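Local coordinates for acyl-[acyl-carrier-protein]--UDP-N-acetylglucosamine O-acyltransferase (Helicobacter pylori, PDB 1J2Z) that catalyses the transfer of a (3R)-hydroxyacyl chain from acyl carrier protein to the sugar of UDP-N-acetylglucosamine, the first step of lipid IV(A) biosynthesis, at residues D176-P179 / Y180-V183; L201-S204 / K205-D208; Y211-Y214 / K215-F218; S223-E226 / S227-E231; P239-K242 / E243-F247. One frame throughout, in Å; residues are numbered along the deposited sequence.

All five contacts are local and follow one another along the C-terminal part of the chain. Every touching residue of contact 1 is buried: it is a proline-rich turn with apolar side chains where the beta-helix ends. Contacts 2 and 3 share helix 204-217. Its start, contact 2, lies at the surface and is charged and hydrated, whereas its end, contact 3, is leucine and aromatic packing with a polar rim. Contacts 4 and 5 lie on helices 224-234 and 239-250, both partly buried. The former combines a serine cap with a salt bridge, the latter backbone bonds with a doubly gripped carbonyl. Helix 239-250 touches the elements of all the other contacts, and Ile-244 of contact 5 meets both Pro-179 and Leu-213.

Contact 1 of 5, residues D176-P179 / Y180-V183; sequences DVPP and YCTV
The Tyr-180 ring stands obliquely to Pro-179: its CD1 lies 3.8 Å from Pro-179 CB, and the carbonyl carbon of Pro-179 approaches the ring on a slant. With CG beside the backbone N (chi1 -56°), the phenol turns back along the proline, and its far end packs on Leu-202. The puckered Pro-178 ring offers its CG to Cys-181, whose SG closes to 3.3 Å, a tight contact. Cys-181 CB also meets Val-177 CG1 at 3.7 Å. Just outside the turn, Val-177 and Val-183 point toward each other and meet at an angle; Val-183 CG2 sits 3.5 Å from Val-177 CG1 and almost as near to its other methyl. Every residue that touches here is buried, and Ile-190 of the antiparallel strand 189-191 covers Pro-178 and Cys-181. Pro-178 to Cys-181 form a type II beta turn, with Pro-179 at its second position and Tyr-180 at its third in left-handed backbone geometry (phi 63°, psi 22°). The turn leads the chain into strand 181-184, which lies parallel to strand 166-167 at the C-terminal end of the left-handed beta-helix characteristic of hexapeptide-repeat acyltransferases.

Contact 2 of 5, residues L201-S204 / K205-D208; sequences LLES and KDID
Glu-203 holds the N-cap position with an extended backbone, and the helix opens where Glu-203 O accepts from Ile-207 N at 3.1 Å. The next bond, Asp-208 N to Ser-204 O, is equally long and somewhat straighter, with an N-H...O angle of 158°. Leu-202, just before the cap, points toward the first turn and lays its CB 3.9 Å from Ile-207 CG1. The first torsion of Ile-207 (-66°) sets CG1 beside the backbone N, where it faces Leu-202 CB and Glu-203 O. Apolar residues directly before the N-cap and four after it, in touch with each other, make a hydrophobic staple, here at the start of helix 204-217. Asp-206 takes the third helical position, from which a capping box would reach back to the N-cap amide. Here a water does the reaching: it accepts from Glu-203 N at 2.8 Å and donates to Asp-206 OD2 at 2.8 Å. The Glu-203 side chain runs alongside Asp-206, their carboxylate planes 67° apart, with Glu-203 OE1 4.0 Å from Asp-206 OD2. The repulsion expected between them is probably eased by the amides of the helix start and by Lys-205. That lysine extends beside Glu-203 and brings NZ to 4.3 Å from Glu-203 OE1, attraction at a distance beyond a salt bridge. Phe-240 of helix 239-250 covers Leu-202 and Asp-206, while Glu-203, Ser-204 and Lys-205 face solvent.

Contact 3 of 5, residues Y211-Y214 / K215-F218; sequences YALY and KRLF
Leu-213 and Leu-217, four residues apart, form the apolar centre of the last turns of helix 204-217, in the helical domain that follows the beta-helix. CD2 of Leu-213 is pressed to 3.3 Å from Leu-217 CD1 and also crowds its CG, closer than methyl groups usually come. The first torsion of Leu-213, -153°, departs from the usual staggered value and bends its end back toward Leu-217 although its CB points the other way. Ile-244 of helix 239-250 packs on both leucines. Beside them Tyr-214 and Phe-218 run in the same direction and meet rim to rim, neither ring over the other; Tyr-214 CD2 lies 3.4 Å from Phe-218 CE1, and the planes differ by 26°. The Tyr-214 OH reaches beyond the Phe-218 ring to hydrogen-bond Pro-179 O in the turn before strand 181-184. Further out, the extended Lys-215 runs alongside the Tyr-211 carbonyl, its CE 4.1 Å from Tyr-211 CB. Arg-216, bent at its third torsion, folds NH2 to 3.7 Å from Leu-213 CA, and its NH1 makes a salt bridge with Glu-231 of the next helix. Backbone bonds bind each of the four residues to the one four ahead, the last from Phe-218 N to Tyr-214 O at 2.9 Å. The same Tyr-214 O also lies at the edge of the Phe-218 ring, 3.2 Å from CD1.

Contact 4 of 5, residues S223-E226 / S227-E231; sequences SLRE and SAKLE
Ser-223 O takes the backbone bond from Ser-227 N at 3.0 Å with a nearly straight N-H...O angle of 160°, and Ser-227 OG lies 3.2 Å from the same oxygen, a possible second donor. That hydroxyl is brought near by a first torsion of -65°, which keeps OG beside its own backbone N. Ser-223 is the N-cap of helix 224-234: its OG accepts from Glu-226 N at 3.1 Å. The return half of a capping box is missing, because the Glu-226 carboxylate turns instead to the helix surface. A bend at its second torsion (-53°), and one at the third torsion of Lys-229, bring the two chains alongside each other, pointing the same way. Glu-226 OE1 forms a salt bridge with Lys-229 NZ at 3.0 Å, while OE2 stays further off. Toward helix 239-250, Leu-224 packs on Ile-248 and Ala-228 on Leu-249, and Arg-225 NH2 hydrogen-bonds Leu-249 O. The cap satisfies a first-turn amide that no preceding helical carbonyl could serve, and the salt bridge probably adds hold between neighbouring turns while balancing charge near the helix start.

Contact 5 of 5, residues P239-K242 / E243-F247; sequences PFVK and EICSF
Ser-246 folds back on Lys-242: from CB, 3.1 Å from Lys-242 O, the side chain runs to OG, which donates to that same oxygen at 2.6 Å. A first torsion of 68°, with OG between the backbone N and the carbonyl carbon, turns the hydroxyl toward the preceding turn. Lys-242 O is thus gripped twice, because Ser-246 N also donates to it, at 3.1 Å. The hydroxyl is tilted 21° from the carbonyl plane, whereas the amide lies 36° out of that plane and makes the least straight of the four backbone bonds. The serine therefore adds its own bond to the i to i+4 pattern of helix 239-250. One residue earlier, Cys-245 packs its SG on Val-241, 3.3 Å from Val-241 O and 3.8 Å from Val-241 CG1; both residues are buried. Ile-244 lies along the Phe-240 carbonyl, with CG1 3.2 Å from Phe-240 O. At the helix start Asn-238 OD1 accepts from Val-241 N. Among the neighbouring elements, Val-241 and Cys-245 face helix 224-234 at Glu-231 and Leu-232, Ile-244 turns to Tyr-214 of helix 204-217 and to Pro-179 in the turn before strand 181-184, and Phe-247 makes a cation-pi contact with Arg-160 of strand 160-161 in the beta-helix.

Contact 1 of 5, residues D176-P179 / Y180-V183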
loop_
_atom_site.group_PDB
_atom_site.type_symbol
_atom_site.label_atom_id
_atom_site.label_comp_id
_atom_site.label_asym_id
_atom_site.label_seq_id
_atom_site.Cartn_x
_atom_site.Cartn_y
_atom_site.Cartn_z
ATOM N N ASP A 176 22.246 -2.939 -6.244
ATOM C CA ASP A 176 22.911 -2.263 -5.134
ATOM C C ASP A 176 23.188 -0.797 -5.431
ATOM O O ASP A 176 23.383 -0.407 -6.585
ATOM C CB ASP A 176 24.236 -2.954 -4.809
ATOM C CG ASP A 176 24.051 -4.364 -4.292
ATOM O OD1 ASP A 176 22.891 -4.799 -4.110
ATOM O OD2 ASP A 176 25.076 -5.037 -4.061
ATOM N N VAL A 177 23.222 0.010 -4.378
ATOM C CA VAL A 177 23.484 1.433 -4.520
ATOM C C VAL A 177 24.666 1.838 -3.645
ATOM O O VAL A 177 24.616 1.709 -2.424
ATOM C CB VAL A 177 22.258 2.268 -4.111
ATOM C CG1 VAL A 177 22.540 3.743 -4.342
ATOM C CG2 VAL A 177 21.033 1.818 -4.903
ATOM N N PRO A 178 25.745 2.344 -4.266
ATOM C CA PRO A 178 26.948 2.769 -3.547
ATOM C C PRO A 178 26.668 3.962 -2.641
ATOM O O PRO A 178 25.684 4.680 -2.827
ATOM C CB PRO A 178 27.917 3.099 -4.676
ATOM C CG PRO A 178 27.001 3.659 -5.725
ATOM C CD PRO A 178 25.856 2.663 -5.702
ATOM N N PRO A 179 27.539 4.199 -1.652
ATOM C CA PRO A 179 27.351 5.316 -0.723
ATOM C C PRO A 179 27.118 6.713 -1.299
ATOM O O PRO A 179 27.675 7.090 -2.331
ATOM C CB PRO A 179 28.594 5.247 0.173
ATOM C CG PRO A 179 29.585 4.478 -0.628
ATOM C CD PRO A 179 28.758 3.439 -1.324
ATOM N N TYR A 180 26.256 7.458 -0.612
ATOM C CA TYR A 180 25.914 8.832 -0.961
ATOM C C TYR A 180 25.240 9.078 -2.312
ATOM O O TYR A 180 25.283 10.193 -2.832
ATOM C CB TYR A 180 27.169 9.700 -0.837
ATOM C CG TYR A 180 27.799 9.625 0.538
ATOM C CD1 TYR A 180 28.994 8.936 0.750
ATOM C CD2 TYR A 180 27.178 10.219 1.639
ATOM C CE1 TYR A 180 29.553 8.842 2.028
ATOM C CE2 TYR A 180 27.725 10.132 2.911
ATOM C CZ TYR A 180 28.909 9.443 3.101
ATOM O OH TYR A 180 29.437 9.359 4.369
ATOM N N CYS A 181 24.606 8.053 -2.875
ATOM C CA CYS A 181 23.930 8.203 -4.160
ATOM C C CYS A 181 22.423 8.362 -4.027
ATOM O O CYS A 181 21.819 7.880 -3.074
ATOM C CB CYS A 181 24.205 6.995 -5.055
ATOM S SG CYS A 181 25.915 6.821 -5.536
ATOM N N THR A 182 21.823 9.053 -4.989
ATOM C CA THR A 182 20.380 9.243 -5.007
ATOM C C THR A 182 19.867 8.356 -6.135
ATOM O O THR A 182 20.456 8.314 -7.214
ATOM C CB THR A 182 19.997 10.702 -5.297
ATOM O OG1 THR A 182 20.538 11.098 -6.562
ATOM C CG2 THR A 182 20.530 11.609 -4.214
ATOM N N VAL A 183 18.779 7.643 -5.877
ATOM C CA VAL A 183 18.201 6.734 -6.859
ATOM C C VAL A 183 16.736 7.060 -7.128
ATOM O O VAL A 183 16.052 7.634 -6.280
ATOM C CB VAL A 183 18.311 5.276 -6.369
ATOM C CG1 VAL A 183 17.685 4.325 -7.379
ATOM C CG2 VAL A 183 19.771 4.922 -6.149
#

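Contact 2 of 5, residues L201-S204 / K205-D208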
loop_
_atom_site.group_PDB
_atom_site.type_symbol
_atom_site.label_atom_id
_atom_site.label_comp_id
_atom_site.label_asym_id
_atom_site.label_seq_id
_atom_site.Cartn_x
_atom_site.Cartn_y
_atom_site.Cartn_z
ATOM N N LEU A 201 27.271 15.527 6.840
ATOM C CA LEU A 201 28.173 14.520 7.390
ATOM C C LEU A 201 29.615 14.655 6.914
ATOM O O LEU A 201 30.546 14.251 7.616
ATOM C CB LEU A 201 27.678 13.115 7.032
ATOM C CG LEU A 201 26.345 12.622 7.597
ATOM C CD1 LEU A 201 25.962 11.313 6.911
ATOM C CD2 LEU A 201 26.458 12.432 9.100
ATOM N N LEU A 202 29.803 15.221 5.726
ATOM C CA LEU A 202 31.143 15.345 5.169
ATOM C C LEU A 202 31.654 16.763 4.951
ATOM O O LEU A 202 30.881 17.712 4.817
ATOM C CB LEU A 202 31.213 14.574 3.849
ATOM C CG LEU A 202 30.722 13.126 3.922
ATOM C CD1 LEU A 202 30.818 12.479 2.552
ATOM C CD2 LEU A 202 31.548 12.353 4.937
ATOM N N GLU A 203 32.978 16.881 4.914
ATOM C CA GLU A 203 33.655 18.151 4.694
ATOM C C GLU A 203 33.683 18.410 3.189
ATOM O O GLU A 203 33.713 17.469 2.395
ATOM C CB GLU A 203 35.079 18.073 5.250
ATOM C CG GLU A 203 35.131 17.890 6.762
ATOM C CD GLU A 203 36.381 17.163 7.228
ATOM O OE1 GLU A 203 37.495 17.566 6.829
ATOM O OE2 GLU A 203 36.246 16.189 8.001
ATOM N N SER A 204 33.675 19.680 2.802
ATOM C CA SER A 204 33.673 20.049 1.390
ATOM C C SER A 204 34.729 19.327 0.554
ATOM O O SER A 204 34.414 18.756 -0.490
ATOM C CB SER A 204 33.854 21.564 1.238
ATOM O OG SER A 204 35.128 21.977 1.698
ATOM N N LYS A 205 35.977 19.347 1.010
ATOM C CA LYS A 205 37.057 18.700 0.269
ATOM C C LYS A 205 36.733 17.254 -0.091
ATOM O O LYS A 205 36.930 16.828 -1.228
ATOM C CB LYS A 205 38.363 18.737 1.069
ATOM C CG LYS A 205 38.352 17.880 2.322
ATOM C CD LYS A 205 39.749 17.715 2.896
ATOM C CE LYS A 205 39.743 16.744 4.068
ATOM N NZ LYS A 205 41.104 16.536 4.633
ATOM N N ASP A 206 36.235 16.501 0.884
ATOM C CA ASP A 206 35.907 15.101 0.660
ATOM C C ASP A 206 34.712 14.928 -0.269
ATOM O O ASP A 206 34.626 13.944 -1.000
ATOM C CB ASP A 206 35.653 14.405 1.999
ATOM C CG ASP A 206 36.868 14.448 2.910
ATOM O OD1 ASP A 206 37.979 14.120 2.436
ATOM O OD2 ASP A 206 36.713 14.806 4.096
ATOM N N ILE A 207 33.797 15.888 -0.249
ATOM C CA ILE A 207 32.633 15.812 -1.115
ATOM C C ILE A 207 33.091 15.913 -2.568
ATOM O O ILE A 207 32.587 15.195 -3.435
ATOM C CB ILE A 207 31.625 16.936 -0.795
ATOM C CG1 ILE A 207 31.057 16.723 0.613
ATOM C CG2 ILE A 207 30.500 16.945 -1.823
ATOM C CD1 ILE A 207 30.067 17.787 1.052
ATOM N N ASP A 208 34.057 16.795 -2.825
ATOM C CA ASP A 208 34.594 16.970 -4.174
ATOM C C ASP A 208 35.279 15.681 -4.610
ATOM O O ASP A 208 35.100 15.212 -5.736
ATOM C CB ASP A 208 35.622 18.106 -4.218
ATOM C CG ASP A 208 35.028 19.451 -3.866
ATOM O OD1 ASP A 208 33.965 19.797 -4.420
ATOM O OD2 ASP A 208 35.632 20.168 -3.040
HETATM O O HOH W 1 34.378 14.614 5.624
#

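Contact 3 of 5, residues Y211-Y214 / K215-F218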
loop_
_atom_site.group_PDB
_atom_site.type_symbol
_atom_site.label_atom_id
_atom_site.label_comp_id
_atom_site.label_asym_id
_atom_site.label_seq_id
_atom_site.Cartn_x
_atom_site.Cartn_y
_atom_site.Cartn_z
ATOM N N TYR A 211 32.760 13.042 -5.735
ATOM C CA TYR A 211 32.208 13.299 -7.065
ATOM C C TYR A 211 33.193 12.785 -8.106
ATOM O O TYR A 211 32.830 12.038 -9.016
ATOM C CB TYR A 211 32.000 14.797 -7.306
ATOM C CG TYR A 211 30.700 15.378 -6.797
ATOM C CD1 TYR A 211 30.665 16.138 -5.628
ATOM C CD2 TYR A 211 29.517 15.230 -7.521
ATOM C CE1 TYR A 211 29.487 16.749 -5.198
ATOM C CE2 TYR A 211 28.330 15.835 -7.098
ATOM C CZ TYR A 211 28.325 16.595 -5.937
ATOM O OH TYR A 211 27.171 17.220 -5.526
ATOM N N ALA A 212 34.444 13.209 -7.963
ATOM C CA ALA A 212 35.504 12.811 -8.876
ATOM C C ALA A 212 35.618 11.296 -8.925
ATOM O O ALA A 212 35.677 10.703 -10.001
ATOM C CB ALA A 212 36.833 13.422 -8.428
ATOM N N LEU A 213 35.642 10.676 -7.749
ATOM C CA LEU A 213 35.754 9.226 -7.637
ATOM C C LEU A 213 34.683 8.521 -8.469
ATOM O O LEU A 213 34.984 7.651 -9.284
ATOM C CB LEU A 213 35.605 8.798 -6.173
ATOM C CG LEU A 213 36.284 7.503 -5.708
ATOM C CD1 LEU A 213 35.563 6.995 -4.471
ATOM C CD2 LEU A 213 36.267 6.442 -6.791
ATOM N N TYR A 214 33.428 8.896 -8.253
ATOM C CA TYR A 214 32.330 8.276 -8.979
ATOM C C TYR A 214 32.387 8.548 -10.475
ATOM O O TYR A 214 32.027 7.688 -11.282
ATOM C CB TYR A 214 30.989 8.735 -8.403
ATOM C CG TYR A 214 30.543 7.938 -7.192
ATOM C CD1 TYR A 214 30.173 8.574 -6.007
ATOM C CD2 TYR A 214 30.463 6.545 -7.243
ATOM C CE1 TYR A 214 29.731 7.844 -4.907
ATOM C CE2 TYR A 214 30.022 5.805 -6.148
ATOM C CZ TYR A 214 29.657 6.458 -4.986
ATOM O OH TYR A 214 29.213 5.728 -3.907
ATOM N N LYS A 215 32.841 9.738 -10.851
ATOM C CA LYS A 215 32.938 10.075 -12.264
ATOM C C LYS A 215 33.915 9.128 -12.954
ATOM O O LYS A 215 33.672 8.673 -14.071
ATOM C CB LYS A 215 33.373 11.536 -12.422
ATOM C CG LYS A 215 32.291 12.509 -11.963
ATOM C CD LYS A 215 32.751 13.959 -11.900
ATOM C CE LYS A 215 31.622 14.848 -11.367
ATOM N NZ LYS A 215 32.025 16.265 -11.155
ATOM N N ARG A 216 35.009 8.809 -12.274
ATOM C CA ARG A 216 36.003 7.901 -12.834
ATOM C C ARG A 216 35.519 6.457 -12.759
ATOM O O ARG A 216 35.738 5.672 -13.684
ATOM C CB ARG A 216 37.334 8.053 -12.093
ATOM C CG ARG A 216 38.032 9.370 -12.396
ATOM C CD ARG A 216 39.366 9.499 -11.682
ATOM N NE ARG A 216 39.213 9.752 -10.253
ATOM C CZ ARG A 216 39.605 8.908 -9.308
ATOM N NH1 ARG A 216 40.169 7.760 -9.652
ATOM N NH2 ARG A 216 39.440 9.212 -8.025
ATOM N N LEU A 217 34.845 6.115 -11.665
ATOM C CA LEU A 217 34.333 4.761 -11.485
ATOM C C LEU A 217 33.305 4.381 -12.536
ATOM O O LEU A 217 33.296 3.245 -13.026
ATOM C CB LEU A 217 33.698 4.602 -10.101
ATOM C CG LEU A 217 34.643 4.372 -8.923
ATOM C CD1 LEU A 217 33.840 4.319 -7.631
ATOM C CD2 LEU A 217 35.418 3.074 -9.137
ATOM N N PHE A 218 32.441 5.327 -12.886
ATOM C CA PHE A 218 31.397 5.048 -13.854
ATOM C C PHE A 218 31.705 5.342 -15.313
ATOM O O PHE A 218 30.792 5.562 -16.111
ATOM C CB PHE A 218 30.101 5.749 -13.440
ATOM C CG PHE A 218 29.433 5.115 -12.255
ATOM C CD1 PHE A 218 29.483 5.715 -11.003
ATOM C CD2 PHE A 218 28.770 3.897 -12.388
ATOM C CE1 PHE A 218 28.885 5.116 -9.902
ATOM C CE2 PHE A 218 28.167 3.289 -11.291
ATOM C CZ PHE A 218 28.226 3.902 -10.045
#

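Contact 4 of 5, residues S223-E226 / S227-E231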
loop_
_atom_site.group_PDB
_atom_site.type_symbol
_atom_site.label_atom_id
_atom_site.label_comp_id
_atom_site.label_asym_id
_atom_site.label_seq_id
_atom_site.Cartn_x
_atom_site.Cartn_y
_atom_site.Cartn_z
ATOM N N SER A 223 35.355 -1.855 -16.837
ATOM C CA SER A 223 34.183 -2.242 -16.060
ATOM C C SER A 223 34.240 -1.537 -14.712
ATOM O O SER A 223 35.301 -1.075 -14.288
ATOM C CB SER A 223 34.156 -3.755 -15.836
ATOM O OG SER A 223 35.202 -4.161 -14.972
ATOM N N LEU A 224 33.095 -1.452 -14.048
ATOM C CA LEU A 224 33.012 -0.810 -12.744
ATOM C C LEU A 224 33.968 -1.536 -11.802
ATOM O O LEU A 224 34.736 -0.916 -11.071
ATOM C CB LEU A 224 31.583 -0.918 -12.205
ATOM C CG LEU A 224 31.082 0.076 -11.155
ATOM C CD1 LEU A 224 29.754 -0.425 -10.610
ATOM C CD2 LEU A 224 32.082 0.225 -10.036
ATOM N N ARG A 225 33.913 -2.863 -11.834
ATOM C CA ARG A 225 34.757 -3.691 -10.983
ATOM C C ARG A 225 36.243 -3.400 -11.171
ATOM O O ARG A 225 36.974 -3.222 -10.197
ATOM C CB ARG A 225 34.464 -5.169 -11.251
ATOM C CG ARG A 225 35.424 -6.151 -10.593
ATOM C CD ARG A 225 34.857 -7.565 -10.656
ATOM N NE ARG A 225 33.785 -7.743 -9.684
ATOM C CZ ARG A 225 33.974 -8.116 -8.422
ATOM N NH1 ARG A 225 35.197 -8.363 -7.974
ATOM N NH2 ARG A 225 32.941 -8.226 -7.599
ATOM N N GLU A 226 36.688 -3.349 -12.423
ATOM C CA GLU A 226 38.092 -3.077 -12.701
ATOM C C GLU A 226 38.500 -1.683 -12.238
ATOM O O GLU A 226 39.597 -1.496 -11.720
ATOM C CB GLU A 226 38.385 -3.240 -14.194
ATOM C CG GLU A 226 38.325 -4.683 -14.683
ATOM C CD GLU A 226 39.205 -5.620 -13.862
ATOM O OE1 GLU A 226 38.673 -6.346 -12.992
ATOM O OE2 GLU A 226 40.434 -5.627 -14.080
ATOM N N SER A 227 37.622 -0.703 -12.421
ATOM C CA SER A 227 37.931 0.655 -11.992
ATOM C C SER A 227 37.997 0.712 -10.471
ATOM O O SER A 227 38.819 1.433 -9.902
ATOM C CB SER A 227 36.868 1.636 -12.499
ATOM O OG SER A 227 36.876 1.697 -13.912
ATOM N N ALA A 228 37.129 -0.053 -9.815
ATOM C CA ALA A 228 37.096 -0.080 -8.358
ATOM C C ALA A 228 38.402 -0.650 -7.805
ATOM O O ALA A 228 38.991 -0.088 -6.881
ATOM C CB ALA A 228 35.908 -0.910 -7.872
ATOM N N LYS A 229 38.849 -1.764 -8.378
ATOM C CA LYS A 229 40.085 -2.401 -7.939
ATOM C C LYS A 229 41.276 -1.472 -8.153
ATOM O O LYS A 229 42.145 -1.354 -7.289
ATOM C CB LYS A 229 40.287 -3.725 -8.686
ATOM C CG LYS A 229 39.153 -4.712 -8.452
ATOM C CD LYS A 229 39.520 -6.145 -8.793
ATOM C CE LYS A 229 39.735 -6.342 -10.276
ATOM N NZ LYS A 229 39.872 -7.791 -10.600
ATOM N N LEU A 230 41.308 -0.800 -9.299
ATOM C CA LEU A 230 42.392 0.127 -9.595
ATOM C C LEU A 230 42.357 1.300 -8.629
ATOM O O LEU A 230 43.396 1.824 -8.229
ATOM C CB LEU A 230 42.275 0.645 -11.030
ATOM C CG LEU A 230 42.694 -0.328 -12.132
ATOM C CD1 LEU A 230 42.346 0.250 -13.497
ATOM C CD2 LEU A 230 44.194 -0.591 -12.026
ATOM N N GLU A 231 41.151 1.704 -8.255
ATOM C CA GLU A 231 40.961 2.818 -7.342
ATOM C C GLU A 231 41.533 2.485 -5.964
ATOM O O GLU A 231 42.074 3.352 -5.278
ATOM C CB GLU A 231 39.470 3.134 -7.234
ATOM C CG GLU A 231 39.159 4.585 -6.958
ATOM C CD GLU A 231 39.758 5.507 -8.000
ATOM O OE1 GLU A 231 39.575 5.250 -9.206
ATOM O OE2 GLU A 231 40.408 6.495 -7.612
#

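Contact 5 of 5, residues P239-K242 / E243-F247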
loop_
_atom_site.group_PDB
_atom_site.type_symbol
_atom_site.label_atom_id
_atom_site.label_comp_id
_atom_site.label_asym_id
_atom_site.label_seq_id
_atom_site.Cartn_x
_atom_site.Cartn_y
_atom_site.Cartn_z
ATOM N N PRO A 239 39.781 6.493 3.224
ATOM C CA PRO A 239 38.561 5.887 3.759
ATOM C C PRO A 239 37.400 5.830 2.778
ATOM O O PRO A 239 36.721 4.815 2.680
ATOM C CB PRO A 239 38.255 6.757 4.974
ATOM C CG PRO A 239 38.745 8.103 4.535
ATOM C CD PRO A 239 40.074 7.764 3.911
ATOM N N PHE A 240 37.177 6.919 2.051
ATOM C CA PHE A 240 36.078 6.974 1.098
ATOM C C PHE A 240 36.232 5.972 -0.038
ATOM O O PHE A 240 35.265 5.317 -0.429
ATOM C CB PHE A 240 35.939 8.394 0.555
ATOM C CG PHE A 240 35.833 9.429 1.636
ATOM C CD1 PHE A 240 36.947 10.173 2.020
ATOM C CD2 PHE A 240 34.633 9.624 2.312
ATOM C CE1 PHE A 240 36.869 11.093 3.061
ATOM C CE2 PHE A 240 34.544 10.544 3.358
ATOM C CZ PHE A 240 35.666 11.278 3.732
ATOM N N VAL A 241 37.443 5.847 -0.566
ATOM C CA VAL A 241 37.694 4.896 -1.639
ATOM C C VAL A 241 37.437 3.489 -1.108
ATOM O O VAL A 241 36.804 2.664 -1.775
ATOM C CB VAL A 241 39.152 4.994 -2.139
ATOM C CG1 VAL A 241 39.474 3.834 -3.078
ATOM C CG2 VAL A 241 39.357 6.319 -2.852
ATOM N N LYS A 242 37.925 3.223 0.103
ATOM C CA LYS A 242 37.750 1.913 0.723
ATOM C C LYS A 242 36.273 1.589 0.918
ATOM O O LYS A 242 35.808 0.501 0.575
ATOM C CB LYS A 242 38.453 1.867 2.087
ATOM C CG LYS A 242 39.962 2.054 2.029
ATOM C CD LYS A 242 40.587 1.897 3.413
ATOM C CE LYS A 242 42.103 2.033 3.357
ATOM N NZ LYS A 242 42.740 1.866 4.695
ATOM N N GLU A 243 35.544 2.545 1.475
ATOM C CA GLU A 243 34.122 2.380 1.743
ATOM C C GLU A 243 33.316 2.141 0.471
ATOM O O GLU A 243 32.480 1.243 0.411
ATOM C CB GLU A 243 33.596 3.628 2.448
ATOM C CG GLU A 243 32.166 3.526 2.916
ATOM C CD GLU A 243 31.729 4.763 3.671
ATOM O OE1 GLU A 243 30.604 4.756 4.219
ATOM O OE2 GLU A 243 32.509 5.742 3.714
ATOM N N ILE A 244 33.582 2.952 -0.546
ATOM C CA ILE A 244 32.869 2.861 -1.814
ATOM C C ILE A 244 33.271 1.677 -2.689
ATOM O O ILE A 244 32.417 0.916 -3.144
ATOM C CB ILE A 244 33.045 4.169 -2.611
ATOM C CG1 ILE A 244 32.387 5.316 -1.842
ATOM C CG2 ILE A 244 32.448 4.031 -4.003
ATOM C CD1 ILE A 244 32.590 6.680 -2.448
ATOM N N CYS A 245 34.568 1.515 -2.917
ATOM C CA CYS A 245 35.048 0.434 -3.766
ATOM C C CYS A 245 34.874 -0.970 -3.198
ATOM O O CYS A 245 34.561 -1.904 -3.939
ATOM C CB CYS A 245 36.510 0.685 -4.135
ATOM S SG CYS A 245 36.712 2.220 -5.054
ATOM N N SER A 246 35.070 -1.139 -1.896
ATOM C CA SER A 246 34.903 -2.469 -1.314
ATOM C C SER A 246 33.426 -2.846 -1.390
ATOM O O SER A 246 33.081 -4.017 -1.559
ATOM C CB SER A 246 35.379 -2.494 0.141
ATOM O OG SER A 246 34.535 -1.717 0.964
ATOM N N PHE A 247 32.551 -1.850 -1.266
ATOM C CA PHE A 247 31.110 -2.096 -1.352
ATOM C C PHE A 247 30.802 -2.650 -2.741
ATOM O O PHE A 247 30.127 -3.671 -2.889
ATOM C CB PHE A 247 30.325 -0.795 -1.150
ATOM C CG PHE A 247 28.833 -0.963 -1.284
ATOM C CD1 PHE A 247 28.088 -1.525 -0.255
ATOM C CD2 PHE A 247 28.181 -0.591 -2.458
ATOM C CE1 PHE A 247 26.716 -1.716 -0.389
ATOM C CE2 PHE A 247 26.805 -0.780 -2.605
ATOM C CZ PHE A 247 26.072 -1.343 -1.568
#